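Local coordinates for protein peptidoglycan glycosyltransferase (Eggerthella lenta, PDB 4MNR) that belongs to the penicillin-binding protein family, joining a transpeptidase-type domain related in fold to the beta-lactamases to an N-terminal dimerisation-type domain, at residues A[221-226]-A[403-408]; A[255-260]-A[296-301]; A[210-213]-A[218-221]; A[229-232]-A[238-241]; A[304-309]-A[313-318]. All blocks are in the same frame, centred on the assembly; numbering follows the deposited sequence.

Contact 1. Residues A[221-226]-A[403-408]; sequences SNFNKA and TAEKEN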
# COMPACT_ATOMS: atom_id res chain seq x y z
N SER A 221 -19.70 9.26 12.79
CA SER A 221 -20.84 8.60 12.17
C SER A 221 -20.43 7.33 11.44
O SER A 221 -19.36 7.29 10.82
CB SER A 221 -21.56 9.53 11.19
OG SER A 221 -22.10 10.68 11.83
N ASN A 222 -21.27 6.31 11.52
CA ASN A 222 -21.09 5.12 10.70
C ASN A 222 -21.32 5.50 9.26
O ASN A 222 -21.98 6.51 8.97
CB ASN A 222 -22.09 4.03 11.10
CG ASN A 222 -21.63 3.22 12.30
OD1 ASN A 222 -20.46 3.23 12.66
ND2 ASN A 222 -22.55 2.50 12.92
N PHE A 223 -20.78 4.70 8.34
CA PHE A 223 -21.03 4.92 6.92
C PHE A 223 -22.54 4.84 6.67
O PHE A 223 -23.21 3.95 7.18
CB PHE A 223 -20.28 3.89 6.07
CG PHE A 223 -18.79 3.94 6.25
CD1 PHE A 223 -18.10 5.11 6.01
CD2 PHE A 223 -18.08 2.82 6.65
CE1 PHE A 223 -16.72 5.16 6.18
CE2 PHE A 223 -16.71 2.86 6.81
CZ PHE A 223 -16.03 4.04 6.57
N ASN A 224 -23.05 5.81 5.92
CA ASN A 224 -24.50 5.96 5.68
C ASN A 224 -25.34 6.14 6.96
O ASN A 224 -26.55 5.92 6.94
CB ASN A 224 -25.05 4.81 4.85
CG ASN A 224 -24.81 4.99 3.37
OD1 ASN A 224 -23.70 4.77 2.88
ND2 ASN A 224 -25.85 5.38 2.64
N LYS A 225 -24.69 6.54 8.04
CA LYS A 225 -25.34 6.72 9.34
C LYS A 225 -26.16 5.50 9.77
O LYS A 225 -27.20 5.64 10.42
CB LYS A 225 -26.17 8.00 9.36
CG LYS A 225 -25.33 9.26 9.21
CD LYS A 225 -26.20 10.48 9.01
CE LYS A 225 -25.39 11.66 8.51
NZ LYS A 225 -26.29 12.75 8.03
N ALA A 226 -25.69 4.31 9.40
CA ALA A 226 -26.34 3.05 9.77
C ALA A 226 -26.26 2.77 11.27
O ALA A 226 -25.19 2.83 11.86
CB ALA A 226 -25.72 1.90 8.99
N THR A 403 -13.20 2.63 3.17
CA THR A 403 -13.74 3.77 2.52
C THR A 403 -13.03 4.93 3.20
O THR A 403 -12.90 4.96 4.42
CB THR A 403 -15.27 3.80 2.69
OG1 THR A 403 -15.84 2.75 1.89
CG2 THR A 403 -15.84 5.12 2.27
N ALA A 404 -12.50 5.84 2.39
CA ALA A 404 -11.92 7.08 2.91
C ALA A 404 -12.69 8.28 2.36
O ALA A 404 -12.83 8.46 1.15
CB ALA A 404 -10.45 7.17 2.55
N GLU A 405 -13.21 9.08 3.28
CA GLU A 405 -14.14 10.15 2.96
C GLU A 405 -13.54 11.27 2.12
O GLU A 405 -12.47 11.78 2.43
CB GLU A 405 -14.71 10.74 4.26
CG GLU A 405 -15.70 9.82 4.97
CD GLU A 405 -17.02 9.68 4.22
OE1 GLU A 405 -17.52 10.70 3.70
OE2 GLU A 405 -17.55 8.55 4.16
N LYS A 406 -14.24 11.63 1.05
CA LYS A 406 -13.92 12.84 0.29
C LYS A 406 -15.16 13.71 0.22
O LYS A 406 -16.23 13.31 0.67
CB LYS A 406 -13.45 12.49 -1.11
CG LYS A 406 -12.37 11.44 -1.16
CD LYS A 406 -11.95 11.18 -2.58
CE LYS A 406 -10.79 12.06 -2.99
NZ LYS A 406 -10.23 11.58 -4.27
N GLU A 407 -15.01 14.89 -0.36
CA GLU A 407 -16.10 15.87 -0.39
C GLU A 407 -17.40 15.32 -1.00
O GLU A 407 -18.46 15.38 -0.37
CB GLU A 407 -15.66 17.13 -1.14
CG GLU A 407 -16.57 18.33 -0.92
CD GLU A 407 -16.54 18.83 0.51
OE1 GLU A 407 -15.46 18.79 1.14
OE2 GLU A 407 -17.61 19.25 1.02
N ASN A 408 -17.31 14.77 -2.20
CA ASN A 408 -18.51 14.27 -2.87
C ASN A 408 -18.42 12.79 -3.24
O ASN A 408 -18.96 12.35 -4.25
CB ASN A 408 -18.85 15.13 -4.09
CG ASN A 408 -19.26 16.54 -3.70
OD1 ASN A 408 -18.51 17.49 -3.92
ND2 ASN A 408 -20.44 16.67 -3.10
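The phenyl ring of F223 has T403 over one face and the carboxylate of E405 at its edge. CB of T403 lies 4.3 Å from the ring centroid and 26° off the normal, a CH-pi contact, and this atom comes to 4.0 Å from the ring atom CZ of F223. The carboxylate arrives close to the ring plane, with E405 OE2 3.9 Å from F223 CD1, and the two flat groups are nearly coplanar. A bend at chi2 (-70°) brings OE2 back to the ring, although the side chain does not set out in that direction. F223 was modelled in two positions, and this account holds for one of them. Its loop is braced from within by N222, whose ND2 donates to A226 O at 2.9 Å, the oxygen lying in the plane of the amide, and whose OD1 accepts from T243 N; an asparagine suits the place because one amide can both donate and accept. T403 directly follows the KTG motif of the family on strand 398-406, and F223 also touches S185 and S240, so the ring lies where the conserved motifs gather. Chemically the contact is modest: a threonine methine rests on the pi cloud, while the carboxylate faces ring hydrogens that carry a slight positive charge and so probably attract it weakly. Being small and partly open to solvent, it would leave the ring some freedom, consistent with its two modelled positions.

Contact 2. Residues A[255-260]-A[296-301]; sequences DKLVAG and WAAAGE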
# COMPACT_ATOMS: atom_id res chain seq x y z
N ASP A 255 -1.89 7.84 23.76
CA ASP A 255 -0.56 7.23 23.88
C ASP A 255 -0.52 5.86 23.21
O ASP A 255 0.37 5.58 22.40
CB ASP A 255 -0.14 7.10 25.35
CG ASP A 255 0.09 8.44 26.02
OD1 ASP A 255 0.68 9.34 25.39
OD2 ASP A 255 -0.31 8.58 27.20
N LYS A 256 -1.51 5.02 23.53
CA LYS A 256 -1.54 3.66 22.97
C LYS A 256 -1.84 3.65 21.48
O LYS A 256 -1.27 2.85 20.74
CB LYS A 256 -2.59 2.80 23.68
CG LYS A 256 -2.19 2.24 25.03
CD LYS A 256 -3.23 1.23 25.51
CE LYS A 256 -2.86 0.62 26.86
NZ LYS A 256 -2.98 1.62 27.96
N LEU A 257 -2.72 4.53 21.02
CA LEU A 257 -3.06 4.50 19.60
C LEU A 257 -1.86 4.95 18.77
O LEU A 257 -1.54 4.34 17.75
CB LEU A 257 -4.31 5.34 19.27
CG LEU A 257 -4.65 5.33 17.78
CD1 LEU A 257 -5.01 3.92 17.27
CD2 LEU A 257 -5.77 6.31 17.46
N VAL A 258 -1.18 6.00 19.22
CA VAL A 258 -0.03 6.49 18.48
C VAL A 258 1.11 5.46 18.51
O VAL A 258 1.74 5.19 17.48
CB VAL A 258 0.43 7.86 18.97
CG1 VAL A 258 1.70 8.28 18.25
CG2 VAL A 258 -0.69 8.88 18.74
N ALA A 259 1.36 4.87 19.67
CA ALA A 259 2.39 3.84 19.80
C ALA A 259 2.07 2.64 18.91
O ALA A 259 2.97 2.05 18.30
CB ALA A 259 2.54 3.40 21.24
N GLY A 260 0.80 2.28 18.84
CA GLY A 260 0.40 1.16 18.02
C GLY A 260 0.64 1.42 16.54
O GLY A 260 1.12 0.54 15.81
N TRP A 296 -11.73 9.66 15.43
CA TRP A 296 -11.64 9.52 13.98
C TRP A 296 -10.33 8.88 13.52
O TRP A 296 -10.32 8.11 12.56
CB TRP A 296 -11.86 10.87 13.30
CG TRP A 296 -13.32 11.16 13.03
CD1 TRP A 296 -14.05 12.20 13.53
CD2 TRP A 296 -14.20 10.41 12.19
NE1 TRP A 296 -15.34 12.14 13.05
CE2 TRP A 296 -15.46 11.05 12.23
CE3 TRP A 296 -14.05 9.25 11.42
CZ2 TRP A 296 -16.55 10.57 11.52
CZ3 TRP A 296 -15.15 8.78 10.72
CH2 TRP A 296 -16.38 9.44 10.77
N ALA A 297 -9.23 9.20 14.19
CA ALA A 297 -7.96 8.57 13.83
C ALA A 297 -8.03 7.06 14.00
O ALA A 297 -7.50 6.30 13.19
CB ALA A 297 -6.81 9.15 14.67
N ALA A 298 -8.71 6.62 15.06
CA ALA A 298 -8.85 5.19 15.31
C ALA A 298 -9.63 4.53 14.19
O ALA A 298 -9.46 3.33 13.91
CB ALA A 298 -9.52 4.93 16.65
N ALA A 299 -10.49 5.30 13.53
CA ALA A 299 -11.27 4.80 12.41
C ALA A 299 -10.60 5.08 11.07
O ALA A 299 -11.19 4.84 10.01
CB ALA A 299 -12.66 5.41 12.42
N GLY A 300 -9.38 5.60 11.11
CA GLY A 300 -8.63 5.79 9.88
C GLY A 300 -8.79 7.12 9.16
O GLY A 300 -8.29 7.26 8.04
N GLU A 301 -9.47 8.09 9.77
CA GLU A 301 -9.66 9.38 9.12
C GLU A 301 -8.80 10.47 9.77
O GLU A 301 -8.88 10.69 10.98
CB GLU A 301 -11.13 9.80 9.15
CG GLU A 301 -12.03 8.95 8.24
CD GLU A 301 -11.78 9.20 6.75
OE1 GLU A 301 -11.01 10.12 6.39
OE2 GLU A 301 -12.37 8.46 5.94
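L257 lays its CD2 methyl over the backbone and side chains of A297 and A298, near the end of helix 291-298. This one methyl makes the contact: L257 CD2 is 3.8 Å from A298 N, 4.1 Å from A298 CB and likewise 4.1 Å from A297 CB, so it sits against both alanine methyls and the amide that joins the two residues. Extension of the leucine, with CG opposite the backbone N (chi1 179°), carries the branch out from helix 242-263 to its partner. Alanine suits both opposing positions because its short side chain lets the leucine reach the main chain; the CA atoms of L257 and A298 are 7.2 Å apart. Just past this point the helix closes in a Schellman motif. E301 N binds W296 O and G300 N binds A297 O, both at 2.9 Å, while G300 takes a positive phi of 90°. At these angles a CB would be forced against the preceding carbonyl oxygen, and glycine avoids that. The carbonyl of A298, near the helix end, accepts from T191 OG1 of helix 188-197, and L257 packs on T191 as well as on M252 and M281, so three helices converge around the leucine. All three residues that touch are buried. The contact is thus one of dispersion and burial, a methyl laid on two methyls and the amide between them, without directional bonding, whereas the carbonyls of W296 and A297 are answered by the Schellman bonds and that of A298 by T191.

Contact 3. Residues A[210-213]-A[218-221]; sequences PGTM and ATVS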
# COMPACT_ATOMS: atom_id res chain seq x y z
N PRO A 210 -24.20 3.13 17.20
CA PRO A 210 -25.23 4.02 16.65
C PRO A 210 -24.82 4.61 15.30
O PRO A 210 -23.64 4.57 14.96
CB PRO A 210 -25.35 5.13 17.70
CG PRO A 210 -24.01 5.15 18.37
CD PRO A 210 -23.54 3.73 18.38
N GLY A 211 -25.78 5.16 14.56
CA GLY A 211 -25.47 5.73 13.26
C GLY A 211 -24.61 6.96 13.43
O GLY A 211 -23.71 7.22 12.62
N THR A 212 -24.91 7.74 14.45
CA THR A 212 -24.10 8.90 14.80
C THR A 212 -23.95 8.93 16.30
O THR A 212 -24.76 8.39 17.05
CB THR A 212 -24.75 10.23 14.34
OG1 THR A 212 -25.96 10.44 15.07
CG2 THR A 212 -25.08 10.21 12.85
N MSE A 213 -22.88 9.58 16.75
CA MSE A 213 -22.72 9.89 18.16
C MSE A 213 -21.77 11.04 18.37
O MSE A 213 -20.88 11.29 17.55
CB MSE A 213 -22.27 8.67 18.96
CG MSE A 213 -20.84 8.34 18.77
SE MSE A 213 -20.45 6.72 19.74
CE MSE A 213 -20.38 7.38 21.54
N ALA A 218 -18.01 16.96 18.71
CA ALA A 218 -18.46 16.90 17.33
C ALA A 218 -18.87 15.45 17.06
O ALA A 218 -18.83 14.63 17.95
CB ALA A 218 -17.36 17.36 16.38
N THR A 219 -19.24 15.16 15.82
CA THR A 219 -19.90 13.89 15.49
C THR A 219 -18.97 12.83 14.88
O THR A 219 -18.10 13.14 14.07
CB THR A 219 -21.05 14.18 14.50
OG1 THR A 219 -21.99 15.06 15.12
CG2 THR A 219 -21.76 12.91 14.10
N VAL A 220 -19.15 11.58 15.29
CA VAL A 220 -18.56 10.44 14.59
C VAL A 220 -19.76 9.67 14.05
O VAL A 220 -20.74 9.46 14.77
CB VAL A 220 -17.74 9.53 15.53
CG1 VAL A 220 -17.22 8.31 14.78
CG2 VAL A 220 -16.60 10.31 16.16
N SER A 221 -19.70 9.26 12.79
CA SER A 221 -20.84 8.60 12.17
C SER A 221 -20.43 7.33 11.44
O SER A 221 -19.36 7.29 10.82
CB SER A 221 -21.56 9.53 11.19
OG SER A 221 -22.10 10.68 11.83
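T212 and S221, with M213 and V220 next to them, pair across an antiparallel beta hairpin made of strands 212-215 and 218-221. Two backbone hydrogen bonds define it. M213 and V220 form the hydrogen-bonded pair, with M213 N to V220 O and V220 N to M213 O both 2.9 Å, the second straighter (172° against 152°). Weaker CA-H...O contacts fill in between: T212 CA approaches V220 O at 3.4 Å, and T219 CA approaches M213 O at 3.5 Å.

Side-chain packing divides between the two faces. T212 and S221, a non-hydrogen-bonded pair, put small hydroxyl-bearing groups on the more open face, as suits a surface; both were modelled in two conformers, so the close approach of their ends is doubtful. T219 adds its methyl there, CG2 lying 4.0 Å from T212 CB. M213, present as selenomethionine, and V220 occupy the other face. V220 is apolar and branched, and packs on A295 and W296 of helix 291-298, while M213, whose CG is tucked between its own N and carbonyl carbon (chi1 75°), packs on T243 and Q247 of helix 242-263.

Polar links then tie the hairpin to the helices and the following loop. T219 O accepts from the indole nitrogens of both W292 and W296. At the other end G211 O accepts from N222 N and also lies 3.2 Å from S221 CA.

Contact 4. Residues A[229-232]-A[238-241]; sequences GSLT and ELSS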
# COMPACT_ATOMS: atom_id res chain seq x y z
N GLY A 229 -26.94 -1.20 16.24
CA GLY A 229 -27.21 -1.67 17.58
C GLY A 229 -25.93 -2.09 18.26
O GLY A 229 -24.88 -1.49 18.06
N SER A 230 -25.99 -3.13 19.08
CA SER A 230 -24.81 -3.52 19.83
C SER A 230 -24.02 -4.56 19.04
O SER A 230 -24.59 -5.53 18.53
CB SER A 230 -25.20 -4.07 21.20
OG SER A 230 -26.02 -5.21 21.08
N LEU A 231 -22.72 -4.34 18.91
CA LEU A 231 -21.87 -5.25 18.16
C LEU A 231 -20.68 -5.71 18.99
O LEU A 231 -20.13 -4.93 19.76
CB LEU A 231 -21.32 -4.54 16.93
CG LEU A 231 -22.31 -4.02 15.88
CD1 LEU A 231 -21.54 -3.31 14.79
CD2 LEU A 231 -23.13 -5.17 15.30
N THR A 232 -20.24 -6.96 18.81
CA THR A 232 -18.95 -7.33 19.35
C THR A 232 -17.90 -6.62 18.51
O THR A 232 -18.18 -6.17 17.40
CB THR A 232 -18.66 -8.84 19.25
OG1 THR A 232 -18.59 -9.22 17.88
CG2 THR A 232 -19.73 -9.66 19.98
N GLU A 238 -16.16 -6.54 10.98
CA GLU A 238 -16.85 -7.06 9.80
C GLU A 238 -17.72 -6.02 9.10
O GLU A 238 -17.71 -5.95 7.86
CB GLU A 238 -17.69 -8.30 10.13
CG GLU A 238 -16.86 -9.47 10.65
CD GLU A 238 -17.72 -10.66 11.05
OE1 GLU A 238 -18.97 -10.55 11.03
OE2 GLU A 238 -17.15 -11.72 11.39
N LEU A 239 -18.44 -5.22 9.88
CA LEU A 239 -19.36 -4.22 9.34
C LEU A 239 -18.67 -2.88 9.12
O LEU A 239 -19.26 -1.96 8.56
CB LEU A 239 -20.55 -4.03 10.29
CG LEU A 239 -21.50 -5.22 10.39
CD1 LEU A 239 -22.57 -4.98 11.45
CD2 LEU A 239 -22.13 -5.50 9.03
N SER A 240 -17.43 -2.79 9.59
CA SER A 240 -16.65 -1.55 9.55
C SER A 240 -17.33 -0.36 10.24
O SER A 240 -17.51 0.70 9.65
CB SER A 240 -16.28 -1.17 8.11
OG SER A 240 -15.10 -0.40 8.12
N SER A 241 -17.69 -0.53 11.51
CA SER A 241 -18.38 0.54 12.24
C SER A 241 -17.43 1.63 12.76
O SER A 241 -16.54 1.36 13.58
CB SER A 241 -19.17 -0.04 13.42
OG SER A 241 -19.62 1.01 14.27
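S241 touches L231 through its CB, while its OG is gripped from several directions: S209 OG and N222 OD1 are hydrogen-bonded to it, V244 N is capped by it, and T243 OG1 adds a weak bond. A serine suits this place because its small hydroxyl can cap the start of helix 242-263 and still join a buried polar network. Its CB, 4.3 Å from L231 CD1, adds to the apolar packing. The main packing is between leucines. L239 CD1 rests against both methyls of L231, equally far from each, 3.9 Å from L231 CD1 and 3.9 Å from L231 CD2, and the side chains cross at about a right angle. In L231 the CG lies beside the backbone N (chi1 -62°), which brings both methyls round to the helix end. Helix 233-239 finishes there in a Schellman motif with S240, at a positive phi of 56°, as its C-prime residue. The side chain of S240 sets out away from residues 229-232, and its OG bonds to K188 NZ and K400 NZ. S240, S241 and N242 match the SxN motif, which meets the lysines of the SxxK and KTG motifs as in other penicillin-binding proteins.

Contact 5. Residues A[304-309]-A[313-318]; sequences GDTTRP and SPAGPQ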
# COMPACT_ATOMS: atom_id res chain seq x y z
N GLY A 304 -7.42 16.05 11.83
CA GLY A 304 -6.68 17.10 12.49
C GLY A 304 -6.63 18.37 11.67
O GLY A 304 -6.37 18.32 10.47
N ASP A 305 -6.92 19.50 12.30
CA ASP A 305 -7.00 20.76 11.57
C ASP A 305 -5.63 21.38 11.31
O ASP A 305 -5.05 22.04 12.18
CB ASP A 305 -7.89 21.76 12.32
CG ASP A 305 -7.98 23.10 11.62
OD1 ASP A 305 -7.67 23.18 10.41
OD2 ASP A 305 -8.36 24.08 12.30
N THR A 306 -5.11 21.17 10.11
CA THR A 306 -3.80 21.71 9.76
C THR A 306 -3.86 23.15 9.22
O THR A 306 -2.83 23.70 8.85
CB THR A 306 -3.06 20.81 8.76
OG1 THR A 306 -3.89 20.58 7.62
CG2 THR A 306 -2.73 19.46 9.41
N THR A 307 -5.05 23.75 9.21
CA THR A 307 -5.20 25.16 8.84
C THR A 307 -4.96 26.06 10.05
O THR A 307 -4.94 27.28 9.94
CB THR A 307 -6.61 25.49 8.28
OG1 THR A 307 -7.58 25.47 9.34
CG2 THR A 307 -7.01 24.49 7.21
N ARG A 308 -4.77 25.43 11.20
CA ARG A 308 -4.69 26.13 12.48
C ARG A 308 -3.23 26.48 12.75
O ARG A 308 -2.41 25.57 12.90
CB ARG A 308 -5.19 25.18 13.56
CG ARG A 308 -5.46 25.79 14.90
CD ARG A 308 -5.45 24.70 15.96
NE ARG A 308 -4.09 24.48 16.47
CZ ARG A 308 -3.63 25.04 17.58
NH1 ARG A 308 -2.39 24.81 17.98
NH2 ARG A 308 -4.43 25.82 18.30
N PRO A 309 -2.90 27.78 12.79
CA PRO A 309 -1.52 28.15 13.13
C PRO A 309 -1.12 27.59 14.48
O PRO A 309 -1.95 27.50 15.39
CB PRO A 309 -1.59 29.69 13.19
CG PRO A 309 -2.74 30.05 12.31
CD PRO A 309 -3.75 28.97 12.56
N SER A 313 2.04 18.90 15.14
CA SER A 313 2.16 17.59 14.49
C SER A 313 1.21 17.46 13.29
O SER A 313 0.28 18.24 13.16
CB SER A 313 1.91 16.48 15.53
OG SER A 313 0.54 16.36 15.84
N PRO A 314 1.48 16.50 12.39
CA PRO A 314 0.60 16.38 11.23
C PRO A 314 -0.75 15.77 11.59
O PRO A 314 -0.90 15.26 12.70
CB PRO A 314 1.37 15.41 10.31
CG PRO A 314 2.19 14.60 11.23
CD PRO A 314 2.61 15.55 12.33
N ALA A 315 -1.71 15.87 10.68
CA ALA A 315 -2.94 15.09 10.78
C ALA A 315 -2.60 13.65 10.43
O ALA A 315 -1.65 13.38 9.70
CB ALA A 315 -3.99 15.64 9.82
N GLY A 316 -3.38 12.71 10.93
CA GLY A 316 -3.15 11.34 10.55
C GLY A 316 -4.30 10.48 11.00
O GLY A 316 -5.14 10.94 11.77
N PRO A 317 -4.31 9.22 10.57
CA PRO A 317 -3.25 8.63 9.74
C PRO A 317 -3.25 9.05 8.28
O PRO A 317 -4.31 9.26 7.68
CB PRO A 317 -3.55 7.13 9.82
CG PRO A 317 -5.05 7.07 10.05
CD PRO A 317 -5.35 8.23 10.94
N GLN A 318 -2.05 9.20 7.72
CA GLN A 318 -1.89 9.35 6.28
C GLN A 318 -0.84 8.32 5.89
O GLN A 318 0.21 8.24 6.52
CB GLN A 318 -1.36 10.73 5.92
CG GLN A 318 -2.23 11.86 6.43
CD GLN A 318 -1.68 13.21 6.03
OE1 GLN A 318 -1.36 14.04 6.87
NE2 GLN A 318 -1.58 13.43 4.73
O HOH W 1 -5.60 13.84 12.51
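A315 presses its methyl against the backbone of G304, CB reaching 3.6 Å from G304 O, and this is the dense part of the contact. G304 suits the spot because a CB on it would point toward A315 and come tightly against its CB. From the same segment as G304, T306 brings one methyl, CG2, to 4.0 Å from A315 CB and 3.9 Å from A315 N; with its CG2 beside its own backbone N, the threonine turns this carbon, not its hydroxyl, to the alanine. A water joins the two segments here, accepting from G304 N and from G316 N, each 2.9 Å away.

The far side is looser and faces solvent. A type I beta turn runs from D305 to R308, and D305 folds back on it as an Asx turn: T307 N donates to D305 OD1 at 2.9 Å, from above the carboxylate plane. Aspartate and threonine fit an exposed turn, since they satisfy its polar groups locally.

The whole loop joins helix 291-298 to helix 321-332. S313 OG bonds to D286 of helix 284-289, and P317, after a cis peptide bond, packs on A297 and G300 at the end of helix 291-298.

All five contacts lie in the transpeptidase-type domain. Contacts 2 and 4 are buried and apolar, each next to a helix closed by a Schellman motif, whereas contact 1 is a surface contact of ring, methine and carboxylate. Contact 3 differs in resting on paired backbone hydrogen bonds, and contact 5 in using a bridging water between two arms of one partly open loop. Contacts 1 and 3 share S221, and S241 of contact 4 binds N222 of contact 1, so these three cluster near the conserved motifs. Contact 2 links outward: the carboxylate of E301 takes the backbone N of E405 in contact 1, W296 reaches the hairpin of contact 3, and its helix end packs on contact 5.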